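Binding domain (Hc) of Paraclostridial Mosquitocidal Protein 1 (Paraclostridium bifermentans, PDB 6HOX) probably targets the toxin to host nerve cells, serving as the receptor-binding part of a clostridial neurotoxin directed at Anopheles mosquitoes. Local coordinates at residues 166-179 with 182-194. Sequence-based numbering, arbitrary orientation.
Sequences WRHITITVNQLKDC and YINGDKIDSKSIN
T170 and Y182 form an antiparallel hydrogen-bonded pair, and so do C179 and K191, one in each of two consecutive beta hairpins that share the middle strand 178-183. This three-strand meander belongs to the concanavalin-like N-terminal half of the receptor-binding region, with strand 89-96 continuing the sheet beyond 167-174.

Backbone bonds set the register: Y182 N reaches T170 O at 2.7 Å, and C179 N reaches K191 O at 2.9 Å. The type I' turn from I183 to D186 adds a side-chain bond. N184 OD1 accepts H168 N at 2.9 Å, almost straight at 173°, while N184 N returns a bond to H168 O, so the asparagine clasps H168 by both polar backbone atoms. Its ND2 shares a water with W166 O and R167 NH1, the water lying in the guanidinium plane; R167 NH2 is also hydrogen-bonded to F156 O.

Apolar contact across the hairpins comes at two places. I169 CD1 lies 3.7 Å from I183 CG1, the two side chains running side by side. I193, with CG1 between its backbone N and carbonyl carbon (chi1 67°), sends CD1 across V173 CG1 and rests CG2 on C179 CB.

On the T170 face, a water bridges Y182 OH and T172 OG1, 2.6 Å from each.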
loop_
_atom_site.group_PDB
_atom_site.type_symbol
_atom_site.label_atom_id
_atom_site.label_comp_id
_atom_site.label_asym_id
_atom_site.label_seq_id
_atom_site.Cartn_x
_atom_site.Cartn_y
_atom_site.Cartn_z
ATOM N N TRP A 166 0.709 -0.679 -2.080
ATOM C CA TRP A 166 0.635 0.556 -2.909
ATOM C C TRP A 166 1.494 1.670 -2.299
ATOM O O TRP A 166 1.272 2.056 -1.154
ATOM C CB TRP A 166 -0.815 1.023 -3.059
ATOM C CG TRP A 166 -1.585 0.272 -4.102
ATOM C CD1 TRP A 166 -2.540 -0.684 -3.912
ATOM C CD2 TRP A 166 -1.479 0.458 -5.525
ATOM N NE1 TRP A 166 -3.032 -1.104 -5.118
ATOM C CE2 TRP A 166 -2.405 -0.417 -6.125
ATOM C CE3 TRP A 166 -0.705 1.289 -6.344
ATOM C CZ2 TRP A 166 -2.560 -0.501 -7.506
ATOM C CZ3 TRP A 166 -0.861 1.208 -7.714
ATOM C CH2 TRP A 166 -1.775 0.320 -8.286
ATOM N N ARG A 167 2.443 2.181 -3.088
ATOM C CA ARG A 167 3.324 3.281 -2.712
ATOM C C ARG A 167 3.148 4.436 -3.705
ATOM O O ARG A 167 3.042 4.215 -4.913
ATOM C CB ARG A 167 4.800 2.875 -2.773
ATOM C CG ARG A 167 5.185 1.663 -1.941
ATOM C CD ARG A 167 4.909 1.818 -0.461
ATOM N NE ARG A 167 5.573 0.748 0.270
ATOM C CZ ARG A 167 5.236 0.282 1.473
ATOM N NH1 ARG A 167 4.237 0.809 2.173
ATOM N NH2 ARG A 167 5.933 -0.734 1.961
ATOM N N HIS A 168 3.159 5.664 -3.187
ATOM C CA HIS A 168 3.068 6.831 -4.021
ATOM C C HIS A 168 4.459 7.423 -4.123
ATOM O O HIS A 168 5.078 7.702 -3.093
ATOM C CB HIS A 168 2.082 7.873 -3.491
ATOM C CG HIS A 168 1.891 8.981 -4.469
ATOM N ND1 HIS A 168 2.573 10.168 -4.374
ATOM C CD2 HIS A 168 1.159 9.059 -5.600
ATOM C CE1 HIS A 168 2.255 10.942 -5.395
ATOM N NE2 HIS A 168 1.414 10.274 -6.177
ATOM N N ILE A 169 4.925 7.591 -5.360
ATOM C CA ILE A 169 6.279 8.097 -5.622
ATOM C C ILE A 169 6.148 9.473 -6.256
ATOM O O ILE A 169 5.317 9.644 -7.171
ATOM C CB ILE A 169 7.062 7.151 -6.546
ATOM C CG1 ILE A 169 6.987 5.699 -6.067
ATOM C CG2 ILE A 169 8.503 7.624 -6.698
ATOM C CD1 ILE A 169 7.554 5.492 -4.683
ATOM N N THR A 170 6.959 10.422 -5.772
ATOM C CA THR A 170 7.068 11.727 -6.373
ATOM C C THR A 170 8.555 12.032 -6.592
ATOM O O THR A 170 9.364 11.836 -5.699
ATOM C CB THR A 170 6.400 12.835 -5.536
ATOM O OG1 THR A 170 5.067 12.488 -5.153
ATOM C CG2 THR A 170 6.353 14.166 -6.269
ATOM N N ILE A 171 8.879 12.536 -7.789
ATOM C CA ILE A 171 10.233 12.970 -8.163
ATOM C C ILE A 171 10.102 14.401 -8.712
ATOM O O ILE A 171 9.378 14.623 -9.676
ATOM C CB ILE A 171 10.843 12.007 -9.212
ATOM C CG1 ILE A 171 10.965 10.577 -8.691
ATOM C CG2 ILE A 171 12.181 12.489 -9.750
ATOM C CD1 ILE A 171 11.024 9.572 -9.800
ATOM N N THR A 172 10.767 15.362 -8.074
ATOM C CA THR A 172 10.734 16.743 -8.501
ATOM C C THR A 172 12.122 17.089 -9.057
ATOM O O THR A 172 13.159 16.694 -8.487
ATOM C CB THR A 172 10.259 17.666 -7.367
ATOM O OG1 THR A 172 11.240 17.702 -6.331
ATOM C CG2 THR A 172 8.937 17.237 -6.761
ATOM N N VAL A 173 12.129 17.785 -10.201
ATOM C CA VAL A 173 13.352 18.199 -10.883
ATOM C C VAL A 173 13.296 19.716 -11.098
ATOM O O VAL A 173 12.483 20.230 -11.870
ATOM C CB VAL A 173 13.529 17.418 -12.193
ATOM C CG1 VAL A 173 14.798 17.815 -12.935
ATOM C CG2 VAL A 173 13.506 15.919 -11.930
ATOM N N ASN A 174 14.125 20.417 -10.324
ATOM C CA ASN A 174 14.444 21.805 -10.505
ATOM C C ASN A 174 15.820 21.844 -11.159
ATOM O O ASN A 174 16.834 21.715 -10.451
ATOM C CB ASN A 174 14.425 22.563 -9.179
ATOM C CG ASN A 174 14.778 24.029 -9.317
ATOM O OD1 ASN A 174 14.617 24.788 -8.367
ATOM N ND2 ASN A 174 15.259 24.439 -10.480
ATOM N N GLN A 175 15.829 21.934 -12.498
ATOM C CA GLN A 175 17.062 21.875 -13.289
ATOM C C GLN A 175 17.953 23.036 -12.826
ATOM O O GLN A 175 17.460 24.111 -12.507
ATOM C CB GLN A 175 16.751 21.815 -14.795
ATOM C CG GLN A 175 16.100 20.490 -15.204
ATOM C CD GLN A 175 16.123 20.108 -16.670
ATOM O OE1 GLN A 175 15.093 20.110 -17.348
ATOM N NE2 GLN A 175 17.282 19.691 -17.156
ATOM N N LEU A 176 19.250 22.753 -12.661
ATOM C CA LEU A 176 20.238 23.715 -12.160
ATOM C C LEU A 176 20.286 23.718 -10.624
ATOM O O LEU A 176 21.253 24.231 -10.052
ATOM C CB LEU A 176 19.920 25.114 -12.710
ATOM C CG LEU A 176 20.932 26.215 -12.391
ATOM C CD1 LEU A 176 22.348 25.805 -12.779
ATOM C CD2 LEU A 176 20.542 27.518 -13.080
ATOM N N LYS A 177 19.280 23.150 -9.940
ATOM C CA LYS A 177 19.312 23.095 -8.473
ATOM C C LYS A 177 19.354 21.641 -7.983
ATOM O O LYS A 177 20.428 21.113 -7.719
ATOM C CB LYS A 177 18.143 23.868 -7.858
ATOM C CG LYS A 177 18.386 25.358 -7.706
ATOM C CD LYS A 177 17.568 25.999 -6.607
ATOM C CE LYS A 177 17.708 27.510 -6.589
ATOM N NZ LYS A 177 16.851 28.123 -5.544
ATOM N N ASP A 178 18.186 21.012 -7.803
ATOM C CA ASP A 178 18.160 19.704 -7.183
ATOM C C ASP A 178 17.049 18.841 -7.776
ATOM O O ASP A 178 16.065 19.321 -8.346
ATOM C CB ASP A 178 18.009 19.789 -5.665
ATOM C CG ASP A 178 16.827 20.628 -5.211
ATOM O OD1 ASP A 178 16.224 21.328 -6.062
ATOM O OD2 ASP A 178 16.521 20.577 -4.008
ATOM N N CYS A 179 17.286 17.542 -7.627
ATOM C CA CYS A 179 16.365 16.492 -7.868
ATOM C C CYS A 179 15.962 15.892 -6.515
ATOM O O CYS A 179 16.855 15.601 -5.722
ATOM C CB CYS A 179 17.064 15.423 -8.684
ATOM S SG CYS A 179 15.910 14.123 -9.099
ATOM N N TYR A 182 10.387 11.378 -3.192
ATOM C CA TYR A 182 9.432 11.241 -2.103
ATOM C C TYR A 182 8.747 9.868 -2.209
ATOM O O TYR A 182 8.470 9.415 -3.314
ATOM C CB TYR A 182 8.342 12.317 -2.192
ATOM C CG TYR A 182 8.787 13.755 -2.107
ATOM C CD1 TYR A 182 9.266 14.418 -3.222
ATOM C CD2 TYR A 182 8.672 14.481 -0.928
ATOM C CE1 TYR A 182 9.679 15.741 -3.157
ATOM C CE2 TYR A 182 9.073 15.811 -0.850
ATOM C CZ TYR A 182 9.590 16.445 -1.963
ATOM O OH TYR A 182 9.994 17.755 -1.919
ATOM N N ILE A 183 8.492 9.214 -1.062
ATOM C CA ILE A 183 7.560 8.082 -0.964
ATOM C C ILE A 183 6.463 8.483 0.031
ATOM O O ILE A 183 6.784 8.964 1.129
ATOM C CB ILE A 183 8.262 6.766 -0.550
ATOM C CG1 ILE A 183 9.364 6.384 -1.535
ATOM C CG2 ILE A 183 7.244 5.643 -0.419
ATOM C CD1 ILE A 183 10.261 5.253 -1.103
ATOM N N ASN A 184 5.195 8.324 -0.387
ATOM C CA ASN A 184 4.011 8.627 0.397
ATOM C C ASN A 184 4.122 10.051 0.958
ATOM O O ASN A 184 3.830 10.304 2.124
ATOM C CB ASN A 184 3.775 7.561 1.478
ATOM C CG ASN A 184 3.519 6.177 0.902
ATOM O OD1 ASN A 184 3.127 6.037 -0.262
ATOM N ND2 ASN A 184 3.756 5.141 1.692
ATOM N N GLY A 185 4.555 10.989 0.109
ATOM C CA GLY A 185 4.575 12.390 0.463
ATOM C C GLY A 185 5.740 12.779 1.365
ATOM O O GLY A 185 5.835 13.938 1.742
ATOM N N ASP A 186 6.593 11.818 1.747
ATOM C CA ASP A 186 7.787 12.069 2.565
ATOM C C ASP A 186 9.063 12.070 1.702
ATOM O O ASP A 186 9.364 11.118 0.994
ATOM C CB ASP A 186 7.953 11.005 3.651
ATOM C CG ASP A 186 6.863 10.989 4.706
ATOM O OD1 ASP A 186 6.297 12.064 4.986
ATOM O OD2 ASP A 186 6.600 9.899 5.247
ATOM N N LYS A 187 9.855 13.133 1.829
ATOM C CA LYS A 187 11.137 13.253 1.165
ATOM C C LYS A 187 12.106 12.188 1.688
ATOM O O LYS A 187 12.269 12.021 2.895
ATOM C CB LYS A 187 11.695 14.648 1.426
ATOM C CG LYS A 187 12.974 14.966 0.674
ATOM C CD LYS A 187 13.288 16.433 0.697
ATOM C CE LYS A 187 13.452 16.978 2.095
ATOM N NZ LYS A 187 14.073 18.320 2.063
ATOM N N ILE A 188 12.719 11.462 0.753
ATOM C CA ILE A 188 13.577 10.309 1.004
ATOM C C ILE A 188 15.035 10.685 0.736
ATOM O O ILE A 188 15.931 10.282 1.453
ATOM C CB ILE A 188 13.166 9.139 0.082
ATOM C CG1 ILE A 188 11.724 8.706 0.318
ATOM C CG2 ILE A 188 14.119 7.961 0.204
ATOM C CD1 ILE A 188 11.411 8.403 1.761
ATOM N N ASP A 189 15.260 11.345 -0.396
ATOM C CA ASP A 189 16.609 11.630 -0.872
ATOM C C ASP A 189 16.568 12.827 -1.826
ATOM O O ASP A 189 15.491 13.199 -2.344
ATOM C CB ASP A 189 17.213 10.399 -1.550
ATOM C CG ASP A 189 18.727 10.332 -1.490
ATOM O OD1 ASP A 189 19.340 11.300 -1.024
ATOM O OD2 ASP A 189 19.271 9.315 -1.923
ATOM N N SER A 190 17.747 13.424 -2.037
ATOM C CA SER A 190 17.910 14.504 -2.964
ATOM C C SER A 190 19.377 14.605 -3.429
ATOM O O SER A 190 20.308 14.193 -2.738
ATOM C CB SER A 190 17.428 15.784 -2.352
ATOM O OG SER A 190 18.419 16.274 -1.496
ATOM N N LYS A 191 19.550 15.137 -4.641
ATOM C CA LYS A 191 20.834 15.301 -5.276
ATOM C C LYS A 191 20.905 16.691 -5.913
ATOM O O LYS A 191 19.899 17.203 -6.391
ATOM C CB LYS A 191 21.009 14.240 -6.361
ATOM C CG LYS A 191 20.954 12.805 -5.890
ATOM C CD LYS A 191 22.138 12.355 -5.054
ATOM C CE LYS A 191 21.929 10.932 -4.612
ATOM N NZ LYS A 191 22.850 10.525 -3.537
ATOM N N SER A 192 22.101 17.291 -5.904
ATOM C CA SER A 192 22.378 18.495 -6.627
ATOM C C SER A 192 22.493 18.156 -8.112
ATOM O O SER A 192 23.218 17.233 -8.472
ATOM C CB SER A 192 23.644 19.151 -6.131
ATOM O OG SER A 192 23.565 19.392 -4.731
ATOM N N ILE A 193 21.810 18.922 -8.962
ATOM C CA ILE A 193 21.901 18.703 -10.414
ATOM C C ILE A 193 22.365 19.984 -11.132
ATOM O O ILE A 193 22.204 20.103 -12.351
ATOM C CB ILE A 193 20.565 18.144 -10.946
ATOM C CG1 ILE A 193 19.424 19.155 -10.853
ATOM C CG2 ILE A 193 20.202 16.855 -10.221
ATOM C CD1 ILE A 193 18.235 18.773 -11.705
ATOM N N ASN A 194 23.011 20.890 -10.389
ATOM C CA ASN A 194 23.654 22.092 -10.944
ATOM C C ASN A 194 24.723 21.728 -11.994
ATOM O O ASN A 194 24.989 22.536 -12.876
ATOM C CB ASN A 194 24.212 22.999 -9.838
ATOM C CG ASN A 194 25.376 22.408 -9.074
ATOM O OD1 ASN A 194 25.230 21.425 -8.352
ATOM N ND2 ASN A 194 26.544 23.016 -9.213
HETATM O O HOH W 1 2.362 2.638 1.410
HETATM O O HOH W 2 4.840 10.732 -2.838
HETATM O O HOH W 3 10.479 18.925 -4.178
HETATM O O HOH W 4 19.929 20.458 -14.436
#